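Local coordinates for YJHT (Escherichia coli, PDB 2UVK), which speeds the interconversion of the alpha and beta anomers of N-acetylneuraminic acid (sialic acid) as a periplasmic mutarotase of the Kelch beta-propeller type, at residues B[254-260]-B[286-292]; B[305-310]-B[321-327]; B[167-171]-B[182-186]. All coordinates share one frame; numbering follows the deposited sequence.

Contact 1: B[254-260]-B[286-292]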
ATOM      1  N   SER B 254      24.906   8.497  22.689  1.00 30.28           N
ATOM      2  CA  SER B 254      23.725   8.218  23.490  1.00 28.27           C
ATOM      3  C   SER B 254      22.493   8.842  22.852  1.00 27.11           C
ATOM      4  O   SER B 254      22.517  10.009  22.523  1.00 26.59           O
ATOM      5  CB  SER B 254      23.921   8.816  24.865  1.00 28.53           C
ATOM      6  OG  SER B 254      25.202   8.428  25.364  1.00 29.48           O
ATOM      7  N   LEU B 255      21.431   8.071  22.682  1.00 26.07           N
ATOM      8  CA  LEU B 255      20.222   8.655  22.037  1.00 25.01           C
ATOM      9  C   LEU B 255      19.461   9.547  23.026  1.00 23.45           C
ATOM     10  O   LEU B 255      19.336   9.206  24.197  1.00 23.76           O
ATOM     11  CB  LEU B 255      19.257   7.586  21.518  1.00 26.00           C
ATOM     12  CG  LEU B 255      19.720   6.413  20.657  1.00 27.83           C
ATOM     13  CD1 LEU B 255      18.517   5.498  20.444  1.00 30.06           C
ATOM     14  CD2 LEU B 255      20.303   6.856  19.336  1.00 29.38           C
ATOM     15  N   ILE B 256      18.957  10.683  22.541  1.00 21.15           N
ATOM     16  CA  ILE B 256      18.063  11.554  23.303  1.00 19.35           C
ATOM     17  C   ILE B 256      16.645  11.387  22.736  1.00 19.28           C
ATOM     18  O   ILE B 256      16.463  11.527  21.524  1.00 18.70           O
ATOM     19  CB  ILE B 256      18.445  13.030  23.170  1.00 19.90           C
ATOM     20  CG1 ILE B 256      19.870  13.262  23.649  1.00 19.41           C
ATOM     21  CG2 ILE B 256      17.471  13.904  23.981  1.00 20.49           C
ATOM     22  CD1 ILE B 256      20.450  14.564  23.159  1.00 19.66           C
ATOM     23  N   PHE B 257      15.684  11.044  23.594  1.00 18.77           N
ATOM     24  CA  PHE B 257      14.239  10.986  23.207  1.00 18.25           C
ATOM     25  C   PHE B 257      13.449  11.837  24.175  1.00 17.98           C
ATOM     26  O   PHE B 257      13.467  11.600  25.382  1.00 17.70           O
ATOM     27  CB  PHE B 257      13.705   9.554  23.247  1.00 17.29           C
ATOM     28  CG  PHE B 257      12.243   9.404  22.788  1.00 18.22           C
ATOM     29  CD1 PHE B 257      11.860   9.818  21.535  1.00 16.66           C
ATOM     30  CD2 PHE B 257      11.289   8.778  23.597  1.00 16.86           C
ATOM     31  CE1 PHE B 257      10.533   9.657  21.094  1.00 16.09           C
ATOM     32  CE2 PHE B 257       9.975   8.627  23.179  1.00 18.28           C
ATOM     33  CZ  PHE B 257       9.591   9.095  21.912  1.00 15.21           C
ATOM     34  N   ALA B 258      12.737  12.825  23.633  1.00 17.70           N
ATOM     35  CA  ALA B 258      12.046  13.818  24.461  1.00 16.73           C
ATOM     36  C   ALA B 258      10.630  14.072  23.955  1.00 16.09           C
ATOM     37  O   ALA B 258      10.370  14.044  22.777  1.00 16.26           O
ATOM     38  CB  ALA B 258      12.814  15.120  24.506  1.00 16.22           C
ATOM     39  N   GLY B 259       9.736  14.324  24.897  1.00 15.98           N
ATOM     40  CA  GLY B 259       8.378  14.744  24.565  1.00 15.00           C
ATOM     41  C   GLY B 259       7.544  13.696  23.858  1.00 15.14           C
ATOM     42  O   GLY B 259       7.753  12.492  24.015  1.00 14.99           O
ATOM     43  N   GLY B 260       6.595  14.163  23.042  1.00 13.92           N
ATOM     44  CA  GLY B 260       5.607  13.302  22.447  1.00 13.68           C
ATOM     45  C   GLY B 260       4.281  13.437  23.168  1.00 14.18           C
ATOM     46  O   GLY B 260       4.208  14.030  24.240  1.00 14.62           O
ATOM     47  N   SER B 286       4.053  14.742  26.894  1.00 17.22           N
ATOM     48  CA  SER B 286       5.152  14.365  27.781  1.00 16.90           C
ATOM     49  C   SER B 286       6.221  15.454  27.939  1.00 16.86           C
ATOM     50  O   SER B 286       6.563  16.145  26.978  1.00 16.12           O
ATOM     51  CB  SER B 286       5.813  13.107  27.257  1.00 17.07           C
ATOM     52  OG  SER B 286       6.896  12.722  28.087  1.00 19.10           O
ATOM     53  N   THR B 287       6.738  15.592  29.157  1.00 17.44           N
ATOM     54  CA  THR B 287       7.892  16.430  29.453  1.00 17.66           C
ATOM     55  C   THR B 287       9.156  15.600  29.643  1.00 18.30           C
ATOM     56  O   THR B 287      10.221  16.149  29.833  1.00 18.74           O
ATOM     57  CB  THR B 287       7.707  17.258  30.742  1.00 18.43           C
ATOM     58  OG1 THR B 287       7.423  16.383  31.836  1.00 19.81           O
ATOM     59  CG2 THR B 287       6.585  18.247  30.590  1.00 18.05           C
ATOM     60  N   ASP B 288       9.030  14.283  29.588  1.00 18.75           N
ATOM     61  CA  ASP B 288      10.169  13.391  29.863  1.00 19.14           C
ATOM     62  C   ASP B 288      11.278  13.511  28.834  1.00 19.22           C
ATOM     63  O   ASP B 288      11.021  13.683  27.647  1.00 18.87           O
ATOM     64  CB  ASP B 288       9.699  11.939  29.890  1.00 19.60           C
ATOM     65  CG  ASP B 288       8.943  11.582  31.158  1.00 23.13           C
ATOM     66  OD1 ASP B 288       8.967  12.363  32.144  1.00 26.50           O
ATOM     67  OD2 ASP B 288       8.320  10.500  31.158  1.00 27.96           O
ATOM     68  N   ILE B 289      12.523  13.405  29.300  1.00 19.97           N
ATOM     69  CA  ILE B 289      13.691  13.287  28.416  1.00 20.58           C
ATOM     70  C   ILE B 289      14.406  12.019  28.844  1.00 21.60           C
ATOM     71  O   ILE B 289      14.793  11.891  30.009  1.00 22.44           O
ATOM     72  CB  ILE B 289      14.667  14.458  28.522  1.00 20.62           C
ATOM     73  CG1 ILE B 289      13.975  15.779  28.190  1.00 21.92           C
ATOM     74  CG2 ILE B 289      15.852  14.255  27.573  1.00 20.53           C
ATOM     75  CD1 ILE B 289      14.817  17.007  28.490  1.00 21.63           C
ATOM     76  N   HIS B 290      14.506  11.076  27.913  1.00 21.87           N
ATOM     77  CA  HIS B 290      15.156   9.792  28.132  1.00 22.85           C
ATOM     78  C   HIS B 290      16.470   9.801  27.399  1.00 22.98           C
ATOM     79  O   HIS B 290      16.584  10.345  26.287  1.00 21.77           O
ATOM     80  CB  HIS B 290      14.285   8.640  27.634  1.00 23.17           C
ATOM     81  CG  HIS B 290      12.887   8.683  28.156  1.00 24.81           C
ATOM     82  ND1 HIS B 290      12.535   8.154  29.375  1.00 25.59           N
ATOM     83  CD2 HIS B 290      11.761   9.240  27.645  1.00 25.32           C
ATOM     84  CE1 HIS B 290      11.249   8.366  29.590  1.00 23.42           C
ATOM     85  NE2 HIS B 290      10.755   9.017  28.552  1.00 25.53           N
ATOM     86  N   LEU B 291      17.488   9.239  28.043  1.00 23.48           N
ATOM     87  CA  LEU B 291      18.792   9.126  27.422  1.00 24.49           C
ATOM     88  C   LEU B 291      19.105   7.652  27.264  1.00 24.09           C
ATOM     89  O   LEU B 291      18.914   6.871  28.204  1.00 24.37           O
ATOM     90  CB  LEU B 291      19.848   9.838  28.275  1.00 24.64           C
ATOM     91  CG  LEU B 291      21.237   9.961  27.635  1.00 26.00           C
ATOM     92  CD1 LEU B 291      21.227  10.879  26.416  1.00 27.48           C
ATOM     93  CD2 LEU B 291      22.254  10.476  28.648  1.00 25.83           C
ATOM     94  N   TRP B 292      19.552   7.256  26.080  1.00 24.27           N
ATOM     95  CA  TRP B 292      19.974   5.869  25.868  1.00 24.42           C
ATOM     96  C   TRP B 292      21.486   5.870  25.863  1.00 24.48           C
ATOM     97  O   TRP B 292      22.098   6.201  24.854  1.00 24.82           O
ATOM     98  CB  TRP B 292      19.446   5.349  24.540  1.00 25.18           C
ATOM     99  CG  TRP B 292      19.666   3.897  24.294  1.00 26.12           C
ATOM    100  CD1 TRP B 292      19.023   2.859  24.898  1.00 26.20           C
ATOM    101  CD2 TRP B 292      20.542   3.316  23.318  1.00 26.48           C
ATOM    102  NE1 TRP B 292      19.456   1.671  24.372  1.00 26.88           N
ATOM    103  CE2 TRP B 292      20.384   1.919  23.396  1.00 26.48           C
ATOM    104  CE3 TRP B 292      21.452   3.843  22.390  1.00 27.50           C
ATOM    105  CZ2 TRP B 292      21.105   1.038  22.586  1.00 26.93           C
ATOM    106  CZ3 TRP B 292      22.165   2.970  21.580  1.00 26.97           C
ATOM    107  CH2 TRP B 292      21.992   1.577  21.688  1.00 26.93           C
TER
HETATM  108  O   HOH W   1       8.324  10.793  26.614  1.00 30.07           O
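Leu-255 and Trp-292 stand side by side on one face of the sheet, CG of the leucine 3.6 Å from CE3 of the indole. Trp-292 swings its ring away from the backbone N (chi1 -173°) and brings it obliquely against the leucine, whose CD1 also reaches it; Trp-204 and Trp-297 meet the indole from elsewhere. With only an alanine in place of Leu-255, a gap would probably open beside CE3 and leave the indole freer to turn. Further along this face Phe-257 and His-290 point the same way, their CD2 atoms 4.1 Å apart; water 1, in the imidazole plane at its edge, bridges Gly-259 O and Ser-286 OG, donating to the carbonyl. The reverse face is aliphatic: CG2 of Ile-256 meets CG2 of Ile-289 at 4.0 Å and CB of Ala-258 touches CG1 of Ile-289, with Ile-338 of the neighbouring sheet packed against all three. Two nearly straight bonds pair the backbones of Phe-257 and His-290. Past Gly-259, Ser-286 N donates to Gly-260 O, and Ser-286 OG accepts from Asp-288 N in an ST turn. These are the second and third strands of a four-stranded antiparallel blade of the Kelch beta-propeller.

Contact 2: B[305-310]-B[321-327]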
ATOM      1  N   GLN B 305       7.798  22.394  29.442  1.00 20.55           N
ATOM      2  CA  GLN B 305       6.422  22.202  28.983  1.00 20.62           C
ATOM      3  C   GLN B 305       6.343  20.973  28.087  1.00 18.77           C
ATOM      4  O   GLN B 305       7.260  20.715  27.318  1.00 18.11           O
ATOM      5  CB  GLN B 305       5.923  23.444  28.228  1.00 21.21           C
ATOM      6  CG  GLN B 305       5.612  24.596  29.147  1.00 23.32           C
ATOM      7  CD  GLN B 305       5.042  25.824  28.446  1.00 24.37           C
ATOM      8  OE1 GLN B 305       4.180  25.708  27.578  1.00 29.44           O
ATOM      9  NE2 GLN B 305       5.509  27.016  28.847  1.00 29.04           N
ATOM     10  N   GLY B 306       5.261  20.199  28.205  1.00 16.99           N
ATOM     11  CA  GLY B 306       5.019  19.075  27.308  1.00 16.22           C
ATOM     12  C   GLY B 306       4.965  19.522  25.861  1.00 15.87           C
ATOM     13  O   GLY B 306       4.432  20.593  25.574  1.00 16.32           O
ATOM     14  N   ARG B 307       5.506  18.719  24.944  1.00 14.26           N
ATOM     15  CA  ARG B 307       5.677  19.169  23.561  1.00 14.49           C
ATOM     16  C   ARG B 307       5.727  17.948  22.651  1.00 12.89           C
ATOM     17  O   ARG B 307       6.355  16.952  23.001  1.00 13.28           O
ATOM     18  CB  ARG B 307       6.976  19.977  23.413  1.00 15.23           C
ATOM     19  CG  ARG B 307       7.184  20.628  22.057  1.00 15.68           C
ATOM     20  CD  ARG B 307       8.615  21.138  21.893  1.00 17.03           C
ATOM     21  NE  ARG B 307       8.930  22.185  22.856  1.00 20.14           N
ATOM     22  CZ  ARG B 307       9.270  23.449  22.570  1.00 19.68           C
ATOM     23  NH1 ARG B 307       9.410  23.890  21.326  1.00 19.04           N
ATOM     24  NH2 ARG B 307       9.528  24.280  23.567  1.00 22.42           N
ATOM     25  N   ALA B 308       5.086  18.048  21.498  1.00 12.69           N
ATOM     26  CA  ALA B 308       5.086  17.025  20.465  1.00 12.13           C
ATOM     27  C   ALA B 308       4.995  17.704  19.097  1.00 11.68           C
ATOM     28  O   ALA B 308       4.687  18.906  19.007  1.00 12.66           O
ATOM     29  CB  ALA B 308       3.915  16.052  20.665  1.00 11.91           C
ATOM     30  N   TYR B 309       5.257  16.931  18.049  0.50 11.59           N
ATOM     31  CA  TYR B 309       5.040  17.354  16.662  0.50 11.71           C
ATOM     32  C   TYR B 309       5.713  18.665  16.310  0.50 11.94           C
ATOM     33  O   TYR B 309       5.084  19.653  15.908  0.50 11.27           O
ATOM     34  CB  TYR B 309       3.548  17.394  16.341  0.50 12.22           C
ATOM     35  CG  TYR B 309       2.899  16.044  16.514  0.50 13.12           C
ATOM     36  CD1 TYR B 309       3.126  15.023  15.600  0.50 13.00           C
ATOM     37  CD2 TYR B 309       2.088  15.774  17.614  0.50 12.21           C
ATOM     38  CE1 TYR B 309       2.544  13.772  15.770  0.50 13.69           C
ATOM     39  CE2 TYR B 309       1.492  14.532  17.783  0.50 13.92           C
ATOM     40  CZ  TYR B 309       1.723  13.537  16.857  0.50 13.44           C
ATOM     41  OH  TYR B 309       1.147  12.287  16.999  0.50 15.27           O
ATOM     42  N   GLY B 310       7.021  18.654  16.504  1.00 12.20           N
ATOM     43  CA  GLY B 310       7.921  19.694  16.000  1.00 12.20           C
ATOM     44  C   GLY B 310       9.008  19.085  15.130  1.00 12.59           C
ATOM     45  O   GLY B 310       8.841  18.024  14.552  1.00 13.80           O
ATOM     46  N   ILE B 321      15.540  21.082  19.025  1.00 16.55           N
ATOM     47  CA  ILE B 321      14.085  20.938  18.854  1.00 16.96           C
ATOM     48  C   ILE B 321      13.532  22.288  18.449  1.00 16.54           C
ATOM     49  O   ILE B 321      13.796  23.285  19.106  1.00 17.79           O
ATOM     50  CB  ILE B 321      13.419  20.502  20.181  1.00 16.50           C
ATOM     51  CG1 ILE B 321      13.822  19.073  20.536  1.00 17.93           C
ATOM     52  CG2 ILE B 321      11.866  20.720  20.148  1.00 17.00           C
ATOM     53  CD1 ILE B 321      13.428  18.662  21.924  1.00 18.46           C
ATOM     54  N   ILE B 322      12.748  22.324  17.376  1.00 15.54           N
ATOM     55  CA  ILE B 322      12.237  23.583  16.868  1.00 14.85           C
ATOM     56  C   ILE B 322      10.710  23.462  16.750  1.00 14.92           C
ATOM     57  O   ILE B 322      10.203  22.582  16.066  1.00 16.09           O
ATOM     58  CB  ILE B 322      12.819  23.953  15.492  1.00 14.21           C
ATOM     59  CG1 ILE B 322      14.365  23.911  15.506  1.00 14.02           C
ATOM     60  CG2 ILE B 322      12.332  25.343  15.078  1.00 15.24           C
ATOM     61  CD1 ILE B 322      14.989  24.207  14.148  1.00 15.28           C
ATOM     62  N   GLY B 323      10.018  24.365  17.420  1.00 14.89           N
ATOM     63  CA  GLY B 323       8.544  24.410  17.372  1.00 14.73           C
ATOM     64  C   GLY B 323       7.891  23.216  18.038  1.00 15.26           C
ATOM     65  O   GLY B 323       8.426  22.605  18.954  1.00 16.14           O
ATOM     66  N   GLY B 324       6.709  22.895  17.558  1.00 14.84           N
ATOM     67  CA  GLY B 324       5.897  21.856  18.132  1.00 15.14           C
ATOM     68  C   GLY B 324       4.544  22.354  18.607  1.00 15.07           C
ATOM     69  O   GLY B 324       4.187  23.496  18.372  1.00 15.17           O
ATOM     70  N   GLU B 325       3.846  21.472  19.296  1.00 15.23           N
ATOM     71  CA  GLU B 325       2.506  21.685  19.835  1.00 16.61           C
ATOM     72  C   GLU B 325       2.567  21.350  21.328  1.00 17.04           C
ATOM     73  O   GLU B 325       3.257  20.407  21.740  1.00 15.61           O
ATOM     74  CB  GLU B 325       1.570  20.717  19.107  1.00 16.71           C
ATOM     75  CG  GLU B 325       0.092  20.776  19.418  1.00 18.77           C
ATOM     76  CD  GLU B 325      -0.608  19.604  18.783  0.50 17.45           C
ATOM     77  OE1 GLU B 325      -0.532  19.468  17.552  0.50 20.62           O
ATOM     78  OE2 GLU B 325      -1.206  18.796  19.512  0.50 17.19           O
ATOM     79  N   THR B 326       1.851  22.128  22.141  1.00 18.09           N
ATOM     80  CA  THR B 326       1.809  21.942  23.580  1.00 20.07           C
ATOM     81  C   THR B 326       0.340  21.685  23.995  1.00 20.65           C
ATOM     82  O   THR B 326      -0.509  21.498  23.144  1.00 21.90           O
ATOM     83  CB  THR B 326       2.465  23.161  24.297  1.00 19.73           C
ATOM     84  OG1 THR B 326       1.763  24.369  23.959  1.00 21.90           O
ATOM     85  CG2 THR B 326       3.943  23.320  23.886  1.00 21.20           C
ATOM     86  N   ALA B 327       0.065  21.626  25.294  1.00 22.27           N
ATOM     87  CA  ALA B 327      -1.308  21.407  25.810  1.00 22.99           C
ATOM     88  C   ALA B 327      -2.355  22.278  25.103  1.00 24.04           C
ATOM     89  O   ALA B 327      -2.116  23.441  24.828  1.00 25.09           O
ATOM     90  CB  ALA B 327      -1.349  21.654  27.295  1.00 23.68           C
TER
HETATM   91  O   HOH W   2       2.167  21.172  27.232  1.00 23.23           O
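Glu-325 and Ala-308 exchange two backbone hydrogen bonds, Glu-325 N to Ala-308 O at 2.7 Å and Ala-308 N to Glu-325 O at 3.0 Å, a single antiparallel bridge. The side chain of Arg-307 adds a third: NH1 donates a hydrogen bond to Gly-323 O over 2.9 Å, the oxygen near the guanidinium plane but the donor 42° out of the carbonyl plane. A bend at chi3 (-63°) brings NH1 back to this carbonyl, while NH2 forms a salt bridge with Asp-334. The contact joins blades of the propeller: loop 305-310 leads from the outer strand 296-302 of one blade to the inner strand 311-315 of the next, whose second strand runs into Gly-323 and Gly-324. The CA atoms of Gly-310 and Gly-324 lie 3.6 Å apart; a side chain on Gly-310 would strike the carbonyls of Ile-322 and Gly-323, and one on Gly-324 would strike Arg-307 CG. In one of its two conformers Tyr-309 has its side chain about 5 Å from that of Glu-209, the predicted proton acceptor. CG2 of Thr-326 rests 3.2 Å from Gly-306 O. Farther out, the side chains of Arg-307 and Ile-321 run past each other in opposite directions, CD 3.7 Å from CG2.

Contact 3: B[167-171]-B[182-186]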
ATOM      1  N   ASN B 167       2.486   1.319   7.476  1.00 10.95           N
ATOM      2  CA  ASN B 167       3.495   0.834   6.541  1.00 11.11           C
ATOM      3  C   ASN B 167       4.705   0.255   7.261  1.00 11.14           C
ATOM      4  O   ASN B 167       5.464   0.999   7.902  1.00 11.96           O
ATOM      5  CB  ASN B 167       3.983   1.968   5.637  1.00 11.10           C
ATOM      6  CG  ASN B 167       4.873   1.477   4.522  1.00 11.95           C
ATOM      7  OD1 ASN B 167       4.994   0.276   4.296  1.00 13.00           O
ATOM      8  ND2 ASN B 167       5.478   2.422   3.771  1.00 15.41           N
ATOM      9  N   LYS B 168       4.864  -1.068   7.158  1.00 12.16           N
ATOM     10  CA  LYS B 168       6.010  -1.748   7.771  1.00 13.14           C
ATOM     11  C   LYS B 168       7.182  -1.903   6.806  1.00 13.39           C
ATOM     12  O   LYS B 168       8.263  -2.335   7.221  1.00 13.93           O
ATOM     13  CB  LYS B 168       5.621  -3.141   8.309  1.00 13.95           C
ATOM     14  CG  LYS B 168       5.281  -4.160   7.271  1.00 15.49           C
ATOM     15  CD  LYS B 168       5.076  -5.551   7.887  1.00 16.78           C
ATOM     16  CE  LYS B 168       4.758  -6.596   6.867  1.00 18.36           C
ATOM     17  NZ  LYS B 168       4.814  -7.969   7.519  1.00 21.32           N
ATOM     18  N   PHE B 169       6.982  -1.573   5.527  1.00 12.16           N
ATOM     19  CA  PHE B 169       8.037  -1.695   4.526  1.00 12.87           C
ATOM     20  C   PHE B 169       9.050  -0.585   4.680  1.00 11.90           C
ATOM     21  O   PHE B 169       8.737   0.502   5.148  1.00 11.67           O
ATOM     22  CB  PHE B 169       7.476  -1.685   3.118  1.00 14.63           C
ATOM     23  CG  PHE B 169       6.642  -2.876   2.801  1.00 16.52           C
ATOM     24  CD1 PHE B 169       7.239  -4.068   2.435  1.00 18.67           C
ATOM     25  CD2 PHE B 169       5.260  -2.820   2.869  1.00 19.54           C
ATOM     26  CE1 PHE B 169       6.488  -5.166   2.120  1.00 21.21           C
ATOM     27  CE2 PHE B 169       4.504  -3.915   2.560  1.00 20.69           C
ATOM     28  CZ  PHE B 169       5.126  -5.104   2.198  1.00 20.46           C
ATOM     29  N   LEU B 170      10.280  -0.886   4.267  1.00 11.71           N
ATOM     30  CA  LEU B 170      11.350   0.098   4.192  1.00 11.90           C
ATOM     31  C   LEU B 170      11.597   0.386   2.713  1.00 12.14           C
ATOM     32  O   LEU B 170      11.853  -0.529   1.926  1.00 11.85           O
ATOM     33  CB  LEU B 170      12.630  -0.448   4.838  1.00 12.37           C
ATOM     34  CG  LEU B 170      13.818   0.514   4.952  1.00 12.03           C
ATOM     35  CD1 LEU B 170      13.541   1.637   5.886  1.00 13.06           C
ATOM     36  CD2 LEU B 170      15.066  -0.263   5.414  1.00 12.34           C
ATOM     37  N   LEU B 171      11.497   1.664   2.344  1.00 12.18           N
ATOM     38  CA  LEU B 171      11.615   2.115   0.965  1.00 12.76           C
ATOM     39  C   LEU B 171      12.877   2.955   0.850  1.00 12.54           C
ATOM     40  O   LEU B 171      13.245   3.645   1.799  1.00 12.78           O
ATOM     41  CB  LEU B 171      10.401   2.992   0.602  1.00 12.17           C
ATOM     42  CG  LEU B 171       8.989   2.462   0.951  1.00 14.30           C
ATOM     43  CD1 LEU B 171       7.943   3.549   0.572  1.00 13.98           C
ATOM     44  CD2 LEU B 171       8.702   1.147   0.299  1.00 17.41           C
ATOM     45  N   TYR B 182      12.379  -1.255  -3.104  1.00 13.59           N
ATOM     46  CA  TYR B 182      12.218  -2.049  -1.903  1.00 14.36           C
ATOM     47  C   TYR B 182      13.575  -2.162  -1.191  1.00 14.70           C
ATOM     48  O   TYR B 182      14.568  -2.598  -1.809  1.00 16.62           O
ATOM     49  CB  TYR B 182      11.721  -3.430  -2.266  1.00 15.24           C
ATOM     50  CG  TYR B 182      11.641  -4.391  -1.095  1.00 16.57           C
ATOM     51  CD1 TYR B 182      10.462  -4.552  -0.382  1.00 16.86           C
ATOM     52  CD2 TYR B 182      12.755  -5.143  -0.697  1.00 16.46           C
ATOM     53  CE1 TYR B 182      10.385  -5.431   0.700  1.00 18.78           C
ATOM     54  CE2 TYR B 182      12.687  -6.007   0.383  1.00 18.05           C
ATOM     55  CZ  TYR B 182      11.499  -6.160   1.071  1.00 17.99           C
ATOM     56  OH  TYR B 182      11.409  -7.049   2.142  1.00 19.77           O
ATOM     57  N   ALA B 183      13.623  -1.787   0.082  1.00 13.81           N
ATOM     58  CA  ALA B 183      14.845  -1.845   0.896  1.00 14.38           C
ATOM     59  C   ALA B 183      14.764  -2.829   2.060  1.00 15.19           C
ATOM     60  O   ALA B 183      15.780  -3.134   2.691  1.00 17.71           O
ATOM     61  CB  ALA B 183      15.195  -0.466   1.385  1.00 14.81           C
ATOM     62  N   GLY B 184      13.574  -3.351   2.339  1.00 14.21           N
ATOM     63  CA  GLY B 184      13.360  -4.245   3.461  1.00 14.20           C
ATOM     64  C   GLY B 184      11.987  -4.090   4.060  1.00 14.83           C
ATOM     65  O   GLY B 184      11.128  -3.442   3.487  1.00 14.09           O
ATOM     66  N   GLU B 185      11.803  -4.701   5.215  1.00 14.53           N
ATOM     67  CA  GLU B 185      10.544  -4.610   5.941  1.00 15.74           C
ATOM     68  C   GLU B 185      10.695  -5.074   7.357  1.00 16.06           C
ATOM     69  O   GLU B 185      11.512  -5.957   7.672  1.00 16.44           O
ATOM     70  CB  GLU B 185       9.451  -5.402   5.257  1.00 16.42           C
ATOM     71  CG  GLU B 185       9.650  -6.867   5.242  1.00 18.24           C
ATOM     72  CD  GLU B 185       8.696  -7.539   4.298  1.00 21.62           C
ATOM     73  OE1 GLU B 185       9.000  -7.547   3.092  1.00 22.79           O
ATOM     74  OE2 GLU B 185       7.638  -8.044   4.762  1.00 22.92           O
ATOM     75  N   SER B 186       9.898  -4.485   8.219  1.00 15.04           N
ATOM     76  CA  SER B 186       9.924  -4.842   9.623  1.00 15.58           C
ATOM     77  C   SER B 186       9.408  -6.245   9.814  1.00 15.14           C
ATOM     78  O   SER B 186       8.386  -6.625   9.235  1.00 15.78           O
ATOM     79  CB  SER B 186       9.044  -3.914  10.428  1.00 15.22           C
ATOM     80  OG  SER B 186       9.091  -4.272  11.783  1.00 14.71           O
TER
HETATM   81  O   HOH W   3       7.384  -8.628   7.926  1.00 34.07           O
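Phe-169 meets Tyr-182 edge to edge, CD1 to CE1 at 3.8 Å, the two side chains crossing at about a right angle. Glu-185 runs alongside Phe-169, its OE1 3.6 Å from CE1 of the ring and its carboxylate plane turned 67° from the ring plane. That carboxylate is held from both ends: OE1 accepts the Tyr-182 hydroxyl on its anti lone pair at 2.6 Å, while OE2 makes a long salt bridge to Lys-168 NZ. Water 3 closes the gap, accepting from Lys-168 NZ and donating to Glu-185 OE2 and to Ser-186 O. Lys-168 reaches it on a chain extended beyond CG, which stands between the backbone N and the carbonyl carbon (chi1 68°). In the backbone carrying these side chains, Ala-183 and Gly-184 both face Leu-170, a classic beta bulge in the hairpin of strands 169-174 and 179-185, the outer pair of a propeller blade. Leu-170 N donates to Gly-184 O at 2.8 Å and Leu-170 O accepts from Ala-183 N, while CG of Leu-170 touches CB of Ala-183. Ser-186 N to Lys-168 O continues the ladder. Before the strand, Asn-167 OD1 receives Phe-169 N in an Asx turn. The second subunit covers the face that carries Phe-169, Leu-171 and Tyr-182: its Glu-185 and Lys-168 form salt bridges with Lys-168 and Glu-185 here, and its Phe-169 packs on Phe-169.

Contacts 1 and 2 are buried and adjoin each other: Gly-260 N lies 2.8 Å from Arg-307 O, a probable hydrogen bond, and Thr-287 CG2 packs on Gly-306. Contact 3, only partly buried, lies across the chain's centre from contact 2, with nearest atoms about 15 Å apart. Contacts 1 and 3 each pair neighbouring strands within a blade, second with third in one and third with fourth in the other, whereas contact 2 joins a loop between blades to the following blade. Chemistry follows place: apolar and aromatic side chains dominate contact 1, glycines and a buried arginine contact 2, and charged groups with water the dimer-facing contact 3.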